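PDB 7NED: urocanate hydratase from Paenibacillus sp. Soil724D2, which probably hydrates thiourocanate and the related urocanate, using bound NAD+, in bacterial ergothioneine catabolism. Local coordinates for residues A[71-76]-A[91-96]; A[96-101]-A[115-120]. All blocks are in the same frame, centred on the assembly; numbering follows the deposited sequence.

Interaction 1 (A[71-76]-A[91-96]); sequences LVIQSG and IVMANC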
# COMPACT_ATOMS: atom_id res chain seq x y z
N LEU A 71 -15.23 10.09 -4.11
CA LEU A 71 -15.42 9.84 -2.68
C LEU A 71 -14.25 9.02 -2.15
O LEU A 71 -13.91 7.97 -2.71
CB LEU A 71 -16.74 9.10 -2.45
CG LEU A 71 -16.96 8.37 -1.11
CD1 LEU A 71 -16.93 9.37 0.08
CD2 LEU A 71 -18.27 7.58 -1.11
N VAL A 72 -13.65 9.47 -1.07
CA VAL A 72 -12.56 8.75 -0.43
C VAL A 72 -13.10 7.99 0.77
O VAL A 72 -13.72 8.59 1.66
CB VAL A 72 -11.45 9.72 0.01
CG1 VAL A 72 -10.56 9.03 1.00
CG2 VAL A 72 -10.68 10.22 -1.23
N ILE A 73 -12.88 6.68 0.79
CA ILE A 73 -13.30 5.84 1.91
C ILE A 73 -12.04 5.26 2.57
O ILE A 73 -11.14 4.76 1.88
CB ILE A 73 -14.29 4.74 1.46
CG1 ILE A 73 -15.65 5.38 1.17
CG2 ILE A 73 -14.43 3.62 2.54
CD1 ILE A 73 -16.59 4.44 0.37
N GLN A 74 -12.00 5.31 3.90
CA GLN A 74 -10.83 4.88 4.66
C GLN A 74 -11.28 3.86 5.70
O GLN A 74 -12.07 4.19 6.60
CB GLN A 74 -10.14 6.10 5.32
CG GLN A 74 -8.91 5.81 6.16
CD GLN A 74 -9.22 5.68 7.65
OE1 GLN A 74 -10.07 6.39 8.19
NE2 GLN A 74 -8.51 4.77 8.32
N SER A 75 -10.69 2.67 5.65
CA SER A 75 -11.19 1.51 6.40
C SER A 75 -12.71 1.60 6.64
O SER A 75 -13.18 1.59 7.78
CB SER A 75 -10.40 1.38 7.70
OG SER A 75 -9.09 0.93 7.40
N GLY A 76 -13.47 1.73 5.56
CA GLY A 76 -14.90 1.62 5.62
C GLY A 76 -15.62 2.87 6.06
O GLY A 76 -16.84 2.83 6.27
N ILE A 91 -14.92 6.24 -6.59
CA ILE A 91 -14.50 5.92 -5.23
C ILE A 91 -13.08 5.38 -5.28
O ILE A 91 -12.79 4.48 -6.08
CB ILE A 91 -15.44 4.88 -4.58
CG1 ILE A 91 -16.81 5.50 -4.35
CG2 ILE A 91 -14.87 4.42 -3.24
CD1 ILE A 91 -17.84 4.46 -3.88
N VAL A 92 -12.20 5.90 -4.41
CA VAL A 92 -10.98 5.19 -4.08
C VAL A 92 -11.07 4.88 -2.60
O VAL A 92 -11.49 5.73 -1.80
CB VAL A 92 -9.68 5.97 -4.40
CG1 VAL A 92 -9.63 6.28 -5.91
CG2 VAL A 92 -9.60 7.24 -3.57
N MET A 93 -10.69 3.66 -2.22
CA MET A 93 -10.75 3.28 -0.82
C MET A 93 -9.53 2.46 -0.44
O MET A 93 -8.94 1.76 -1.27
CB MET A 93 -12.05 2.49 -0.54
CG MET A 93 -12.38 1.46 -1.57
SD MET A 93 -13.54 0.24 -0.82
CE MET A 93 -14.99 1.25 -1.03
N ALA A 94 -9.17 2.52 0.84
CA ALA A 94 -8.04 1.75 1.35
C ALA A 94 -8.46 1.25 2.72
O ALA A 94 -8.80 2.06 3.59
CB ALA A 94 -6.75 2.59 1.42
N ASN A 95 -8.52 -0.08 2.88
CA ASN A 95 -9.14 -0.69 4.06
C ASN A 95 -8.17 -1.61 4.79
O ASN A 95 -7.62 -2.55 4.21
CB ASN A 95 -10.42 -1.45 3.66
CG ASN A 95 -11.45 -0.53 3.02
OD1 ASN A 95 -11.79 0.51 3.59
ND2 ASN A 95 -11.91 -0.87 1.82
N CYS A 96 -7.94 -1.28 6.04
CA CYS A 96 -7.31 -2.10 7.06
C CYS A 96 -5.80 -2.24 6.73
O CYS A 96 -5.18 -3.29 6.91
CB CYS A 96 -8.08 -3.44 7.17
SG CYS A 96 -7.53 -4.45 8.54
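I73 packs on M93 within a parallel pair of neighbouring strands, 69-74 and 91-95, of the mixed sheet. Their axes run 4.9 Å apart. Backbone bonds pass from V92 N to L71 O, from I73 N to V92 O and from A94 N to I73 O. S75 N adds a fourth, to A94 O.

The tight face carries L71, I73, I91 and M93. I73 and M93 lie side by side, with CB of I73 3.8 Å from CB of M93. The M93 chain turns about its CG-SD bond (chi3 80°), placing CE 3.8 Å from I73 CD1. The same CD1 crosses over to I91 CG2 at 4.0 Å. L71 runs alongside I91 and touches CG1 of I91 through its CB and CD2. Helix 52-64 covers this face through I58, T61 and L62.

The other face is looser between the two strands. The side chains of V72 and V92 meet through their CG2 atoms, 3.9 Å apart. The side chains of Q74 and A94 do not touch. This side is nevertheless buried, not open to solvent. The second subunit covers it with L463, W460 and S470.

Past the strands the contact turns polar. S75 OG accepts a bond from C96 N at 2.8 Å and 157°. The same hydroxyl bonds D459 OD2 of the second subunit, which Q74 NE2 also reaches. An alanine at S75 would probably leave C96 N without this acceptor and cost D459 of the second subunit one of its partners. N95 also bonds in two directions. Its ND2 makes a weak bond to M93 SD, and its OD1 takes a weak, bent bond (125°) from G76 N at 2.9 Å.

Interaction 2 (A[96-101]-A[115-120]); sequences CNLVGR and GLLIWG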
# COMPACT_ATOMS: atom_id res chain seq x y z
N CYS A 96 -7.94 -1.28 6.04
CA CYS A 96 -7.31 -2.10 7.06
C CYS A 96 -5.80 -2.24 6.73
O CYS A 96 -5.18 -3.29 6.91
CB CYS A 96 -8.08 -3.44 7.17
SG CYS A 96 -7.53 -4.45 8.54
N ASN A 97 -5.19 -1.16 6.23
CA ASN A 97 -3.74 -1.12 5.97
C ASN A 97 -2.98 -0.59 7.18
O ASN A 97 -3.25 0.50 7.66
CB ASN A 97 -3.46 -0.28 4.74
CG ASN A 97 -4.17 -0.84 3.51
OD1 ASN A 97 -3.72 -1.84 2.93
ND2 ASN A 97 -5.32 -0.27 3.17
N LEU A 98 -2.05 -1.38 7.69
CA LEU A 98 -1.28 -1.05 8.88
C LEU A 98 0.19 -1.17 8.53
O LEU A 98 0.56 -2.11 7.82
CB LEU A 98 -1.56 -2.00 10.06
CG LEU A 98 -2.99 -2.00 10.56
CD1 LEU A 98 -3.23 -3.14 11.57
CD2 LEU A 98 -3.22 -0.65 11.18
N VAL A 99 1.02 -0.26 9.04
CA VAL A 99 2.45 -0.42 8.75
C VAL A 99 2.97 -1.69 9.40
O VAL A 99 2.50 -2.11 10.47
CB VAL A 99 3.28 0.80 9.19
CG1 VAL A 99 2.93 1.98 8.31
CG2 VAL A 99 3.08 1.08 10.66
N GLY A 100 3.98 -2.28 8.77
CA GLY A 100 4.22 -3.71 8.93
C GLY A 100 4.43 -4.16 10.36
O GLY A 100 3.88 -5.18 10.79
N ARG A 101 5.30 -3.48 11.10
CA ARG A 101 5.56 -3.96 12.46
C ARG A 101 4.33 -3.87 13.34
O ARG A 101 4.29 -4.49 14.40
CB ARG A 101 6.69 -3.16 13.12
CG ARG A 101 8.05 -3.54 12.64
CD ARG A 101 9.10 -2.54 13.13
NE ARG A 101 9.25 -2.55 14.59
CZ ARG A 101 10.23 -3.18 15.23
NH1 ARG A 101 11.13 -3.88 14.53
NH2 ARG A 101 10.30 -3.15 16.56
N GLY A 115 -12.65 1.72 17.24
CA GLY A 115 -13.40 2.41 16.20
C GLY A 115 -12.56 2.96 15.06
O GLY A 115 -13.06 3.75 14.27
N LEU A 116 -11.31 2.53 14.93
CA LEU A 116 -10.40 3.13 13.94
C LEU A 116 -10.31 2.34 12.63
O LEU A 116 -9.86 2.89 11.61
CB LEU A 116 -8.99 3.26 14.55
CG LEU A 116 -8.89 4.41 15.58
CD1 LEU A 116 -7.55 4.30 16.27
CD2 LEU A 116 -8.96 5.78 14.90
N LEU A 117 -10.73 1.09 12.60
CA LEU A 117 -10.66 0.35 11.34
C LEU A 117 -11.61 -0.83 11.35
O LEU A 117 -12.25 -1.15 12.37
CB LEU A 117 -9.23 -0.10 11.04
CG LEU A 117 -8.68 -1.01 12.13
CD1 LEU A 117 -9.14 -2.41 12.01
CD2 LEU A 117 -7.16 -1.03 11.84
N ILE A 118 -11.70 -1.49 10.20
CA ILE A 118 -12.58 -2.63 10.07
C ILE A 118 -11.67 -3.51 9.18
O ILE A 118 -10.73 -3.01 8.56
CB ILE A 118 -13.86 -2.10 9.33
CG1 ILE A 118 -14.96 -3.00 9.47
CG2 ILE A 118 -13.63 -2.03 7.82
CD1 ILE A 118 -15.18 -2.83 11.00
N TRP A 119 -11.86 -4.82 9.18
CA TRP A 119 -11.27 -5.64 8.10
C TRP A 119 -12.23 -5.67 6.92
O TRP A 119 -13.42 -5.93 7.11
CB TRP A 119 -11.00 -7.08 8.53
CG TRP A 119 -10.37 -7.95 7.45
CD1 TRP A 119 -9.30 -7.63 6.66
CD2 TRP A 119 -10.76 -9.28 7.07
NE1 TRP A 119 -9.00 -8.68 5.82
CE2 TRP A 119 -9.88 -9.70 6.05
CE3 TRP A 119 -11.79 -10.14 7.47
CZ2 TRP A 119 -10.00 -10.93 5.42
CZ3 TRP A 119 -11.90 -11.37 6.85
CH2 TRP A 119 -11.00 -11.77 5.85
N GLY A 120 -11.72 -5.42 5.71
CA GLY A 120 -12.61 -5.38 4.56
C GLY A 120 -12.75 -6.68 3.80
O GLY A 120 -13.38 -6.68 2.73
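C96 and W119 meet where two loops, one on each end of helix 105-113, come together beside the cofactor and substrate site. The helix ends in a Schellman motif at G115, and the chain then returns past C96. At its nearest atoms the W119 side chain is about 4 Å from the bound NAD and about 5 Å from the bound urocanate. The rings of H258 and Y485 also meet its indole.

No hydrogen bond joins the two segments. C96 carries most of the contact, and its CB points toward 115-120. A chi1 of -172° sets SG anti to the backbone N and places it beside W119 CD1, 4.1 Å away. The sulfur sits at the edge of the W119 five-membered ring, near the ring plane. It lies 5.2 Å from the centroid of that ring, 77° off the ring normal. This is a sulfur-aromatic contact at the rim, not over the face.

I118 O faces C96. This carbonyl oxygen is buried and has no hydrogen-bond partner in the model.

L117 CD1 lies 4.3 Å from C96 SG. F108 of the helix touches both C96 and L117. Further along the loop, L98 and L117 cross at about a right angle, with CD2 of L98 4.0 Å from CD2 of L117.

How the interactions relate
Both contacts are buried, and both lie in the N-terminal family region at the interface with the second subunit. They differ in chemistry. Interaction 1 joins two strands of the sheet by backbone bonds and apolar packing, with side-chain bonds at the strand ends. Interaction 2 joins two loops mainly by packing and a sulfur-aromatic contact, with no hydrogen bond between the segments, nearer the bound ligands. C96 belongs to both: its backbone N ends the first contact, and its side chain carries the second. S75 OG lies 3.8 Å from L117 CB, bringing the two together. D459 of the second subunit bonds S75 and Q74 of interaction 1 and, through OD1, N97 in the 96-101 loop.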